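Local coordinates for chloromuconate cycloisomerase (Rhodococcus opacus, PDB 4M0X), which binds manganese and belongs to the mandelate racemase / muconate lactonizing enzyme family of the enolase superfamily, assembled as eight copies of the chain, at residues Pro56-Glu61 with Met245-Val250. Residues are numbered along the deposited sequence; the frame is centred on the assembly and turned at random.
With MN (manganese (II) ion), chain C.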
ATOM      1  N   PRO A  56     -16.377  32.903  13.568  1.00 26.62           N
ATOM      2  CA  PRO A  56     -15.488  31.778  13.791  1.00 26.15           C
ATOM      3  C   PRO A  56     -15.992  30.430  13.282  1.00 25.22           C
ATOM      4  O   PRO A  56     -15.310  29.425  13.438  1.00 24.82           O
ATOM      5  CB  PRO A  56     -15.288  31.785  15.306  1.00 25.70           C
ATOM      6  CG  PRO A  56     -16.553  32.344  15.816  1.00 26.78           C
ATOM      7  CD  PRO A  56     -16.997  33.371  14.814  1.00 26.81           C
ATOM      8  N   TRP A  57     -17.149  30.413  12.636  1.00 25.85           N
ATOM      9  CA  TRP A  57     -17.695  29.164  12.096  1.00 25.36           C
ATOM     10  C   TRP A  57     -16.702  28.445  11.164  1.00 25.22           C
ATOM     11  O   TRP A  57     -16.595  27.219  11.208  1.00 25.16           O
ATOM     12  CB  TRP A  57     -19.042  29.417  11.395  1.00 26.64           C
ATOM     13  CG  TRP A  57     -18.894  30.039  10.014  1.00 29.19           C
ATOM     14  CD1 TRP A  57     -18.826  31.378   9.715  1.00 29.64           C
ATOM     15  CD2 TRP A  57     -18.739  29.344   8.759  1.00 29.75           C
ATOM     16  NE1 TRP A  57     -18.663  31.559   8.357  1.00 29.72           N
ATOM     17  CE2 TRP A  57     -18.603  30.334   7.745  1.00 30.38           C
ATOM     18  CE3 TRP A  57     -18.695  27.984   8.392  1.00 28.56           C
ATOM     19  CZ2 TRP A  57     -18.431  30.007   6.386  1.00 29.57           C
ATOM     20  CZ3 TRP A  57     -18.537  27.660   7.040  1.00 29.57           C
ATOM     21  CH2 TRP A  57     -18.402  28.675   6.055  1.00 29.96           C
ATOM     22  N   TRP A  58     -15.959  29.205  10.354  1.00 24.54           N
ATOM     23  CA  TRP A  58     -15.105  28.627   9.326  1.00 24.77           C
ATOM     24  C   TRP A  58     -13.773  28.150   9.891  1.00 25.69           C
ATOM     25  O   TRP A  58     -13.368  27.018   9.647  1.00 24.34           O
ATOM     26  CB  TRP A  58     -14.871  29.657   8.228  1.00 25.53           C
ATOM     27  CG  TRP A  58     -14.255  29.154   6.908  1.00 25.77           C
ATOM     28  CD1 TRP A  58     -14.895  29.022   5.709  1.00 24.56           C
ATOM     29  CD2 TRP A  58     -12.874  28.799   6.663  1.00 26.72           C
ATOM     30  NE1 TRP A  58     -14.015  28.594   4.744  1.00 25.03           N
ATOM     31  CE2 TRP A  58     -12.776  28.431   5.301  1.00 26.11           C
ATOM     32  CE3 TRP A  58     -11.715  28.740   7.470  1.00 27.31           C
ATOM     33  CZ2 TRP A  58     -11.566  28.009   4.723  1.00 28.20           C
ATOM     34  CZ3 TRP A  58     -10.499  28.309   6.894  1.00 26.60           C
ATOM     35  CH2 TRP A  58     -10.439  27.954   5.539  1.00 28.23           C
ATOM     36  N   GLY A  59     -13.092  29.022  10.632  1.00 27.44           N
ATOM     37  CA  GLY A  59     -11.704  28.774  11.043  1.00 29.02           C
ATOM     38  C   GLY A  59     -11.410  28.983  12.526  1.00 32.00           C
ATOM     39  O   GLY A  59     -10.268  28.793  12.961  1.00 32.16           O
ATOM     40  N   GLY A  60     -12.425  29.365  13.308  1.00 32.36           N
ATOM     41  CA  GLY A  60     -12.265  29.517  14.762  1.00 33.92           C
ATOM     42  C   GLY A  60     -11.679  30.857  15.219  1.00 35.37           C
ATOM     43  O   GLY A  60     -11.391  31.066  16.419  1.00 32.83           O
ATOM     44  N   GLU A  61     -11.494  31.761  14.262  1.00 34.13           N
ATOM     45  CA  GLU A  61     -10.988  33.084  14.561  1.00 33.81           C
ATOM     46  C   GLU A  61     -12.160  34.038  14.406  1.00 32.13           C
ATOM     47  O   GLU A  61     -13.074  33.754  13.622  1.00 29.99           O
ATOM     48  CB  GLU A  61      -9.812  33.443  13.637  1.00 35.60           C
ATOM     49  CG  GLU A  61      -8.648  32.454  13.738  1.00 40.86           C
ATOM     50  CD  GLU A  61      -7.285  33.010  13.313  1.00 46.06           C
ATOM     51  OE1 GLU A  61      -6.796  33.983  13.949  1.00 47.73           O
ATOM     52  OE2 GLU A  61      -6.671  32.445  12.368  1.00 45.07           O
ATOM     53  N   MET A 245     -11.565  20.418  -5.317  1.00 25.76           N
ATOM     54  CA  MET A 245     -10.657  21.391  -4.742  1.00 23.29           C
ATOM     55  C   MET A 245     -10.680  21.437  -3.211  1.00 22.01           C
ATOM     56  O   MET A 245     -11.729  21.548  -2.590  1.00 23.49           O
ATOM     57  CB  MET A 245     -11.019  22.739  -5.295  1.00 24.50           C
ATOM     58  CG  MET A 245     -10.260  23.923  -4.744  1.00 25.91           C
ATOM     59  SD  MET A 245     -10.294  25.219  -6.000  1.00 28.15           S
ATOM     60  CE  MET A 245     -12.023  25.665  -6.109  1.00 25.42           C
ATOM     61  N   ALA A 246      -9.500  21.374  -2.614  1.00 19.19           N
ATOM     62  CA  ALA A 246      -9.335  21.589  -1.209  1.00 17.60           C
ATOM     63  C   ALA A 246      -9.335  23.081  -0.921  1.00 18.47           C
ATOM     64  O   ALA A 246      -8.700  23.871  -1.640  1.00 17.54           O
ATOM     65  CB  ALA A 246      -8.033  20.975  -0.761  1.00 17.05           C
ATOM     66  N   ASP A 247     -10.052  23.467   0.128  1.00 19.48           N
ATOM     67  CA  ASP A 247     -10.023  24.821   0.628  1.00 20.69           C
ATOM     68  C   ASP A 247      -9.708  24.685   2.118  1.00 22.66           C
ATOM     69  O   ASP A 247      -8.523  24.692   2.491  1.00 22.46           O
ATOM     70  CB  ASP A 247     -11.340  25.559   0.360  1.00 21.33           C
ATOM     71  CG  ASP A 247     -11.403  26.934   1.050  1.00 22.52           C
ATOM     72  OD1 ASP A 247     -10.361  27.385   1.589  1.00 23.07           O
ATOM     73  OD2 ASP A 247     -12.491  27.556   1.076  1.00 21.24           O
ATOM     74  N   GLU A 248     -10.743  24.511   2.952  1.00 23.25           N
ATOM     75  CA  GLU A 248     -10.583  24.271   4.402  1.00 23.62           C
ATOM     76  C   GLU A 248      -9.540  23.196   4.730  1.00 24.51           C
ATOM     77  O   GLU A 248      -8.972  23.205   5.820  1.00 24.70           O
ATOM     78  CB  GLU A 248     -11.903  23.790   5.022  1.00 25.10           C
ATOM     79  CG  GLU A 248     -12.994  24.826   5.250  1.00 24.89           C
ATOM     80  CD  GLU A 248     -13.856  25.019   4.021  1.00 28.65           C
ATOM     81  OE1 GLU A 248     -13.410  24.679   2.871  1.00 29.96           O
ATOM     82  OE2 GLU A 248     -14.991  25.519   4.200  1.00 30.62           O
ATOM     83  N   SER A 249      -9.332  22.251   3.803  1.00 23.81           N
ATOM     84  CA  SER A 249      -8.400  21.149   3.992  1.00 22.41           C
ATOM     85  C   SER A 249      -6.955  21.554   3.777  1.00 22.89           C
ATOM     86  O   SER A 249      -6.068  20.858   4.277  1.00 23.57           O
ATOM     87  CB  SER A 249      -8.741  19.978   3.068  1.00 22.43           C
ATOM     88  OG  SER A 249      -9.862  19.229   3.536  1.00 22.41           O
ATOM     89  N   VAL A 250      -6.719  22.634   3.009  1.00 21.85           N
ATOM     90  CA  VAL A 250      -5.369  23.205   2.841  1.00 20.50           C
ATOM     91  C   VAL A 250      -5.212  24.521   3.527  1.00 21.04           C
ATOM     92  O   VAL A 250      -5.545  25.577   2.983  1.00 21.90           O
ATOM     93  CB  VAL A 250      -4.973  23.569   1.405  1.00 19.62           C
ATOM     94  CG1 VAL A 250      -3.817  22.703   0.914  1.00 19.47           C
ATOM     95  CG2 VAL A 250      -6.161  23.638   0.469  1.00 18.32           C
TER
HETATM   96 MN    MN C 401     -14.491  27.686   0.103  1.00 27.26          MN
HETATM   97  O   HOH W   1     -15.278  27.954   2.453  1.00 30.04           O
HETATM   98  O   HOH W   2     -14.786  25.650   0.945  1.00 15.89           O
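The indole of Trp-58 meets Glu-248 through one of its faces: CG of the glutamate stands 3.9 Å from the centroid of the six-membered ring, a CH-pi contact over the face, displaced toward the rim. Because the Glu-248 chain bends at its second torsion (chi2 86°), the carboxylate is carried past the N-H side of the indole, on the same face as CG, the two planes only 12° apart. OE2 of Glu-248 therefore comes close to NE1 of Trp-58, but it sits off the ring plane, to one side of the N-H direction, and the pair is not hydrogen-bonded. Water 1, in the ring plane at that edge, joins them instead: it accepts from NE1 of Trp-58 at 2.7 Å and donates to OE2 of Glu-248 at 3.0 Å. Asp-247 takes the ring's edge, with OD1 3.4 Å from CZ2 of Trp-58 and the carboxylate tilted 47° to the indole. Its OD2 binds the manganese at 2.2 Å, while OD1 forms a salt bridge with Lys-271, so both oxygens are engaged. Water 1 and water 2 are also metal ligands, and water 2 donates to OE1 of Glu-248 at 2.6 Å; Glu-248 thus acts through water, as a second-shell residue. Asp-196 and Glu-222 complete the protein ligands. The arrangement is characteristic of the enolase-superfamily metal site, where acidic residues at the C-terminal ends of successive barrel strands hold the ion and a loop of the N-terminal domain, here 56-61, reaches over the barrel mouth, its Trp-58 meeting a metal-bound water.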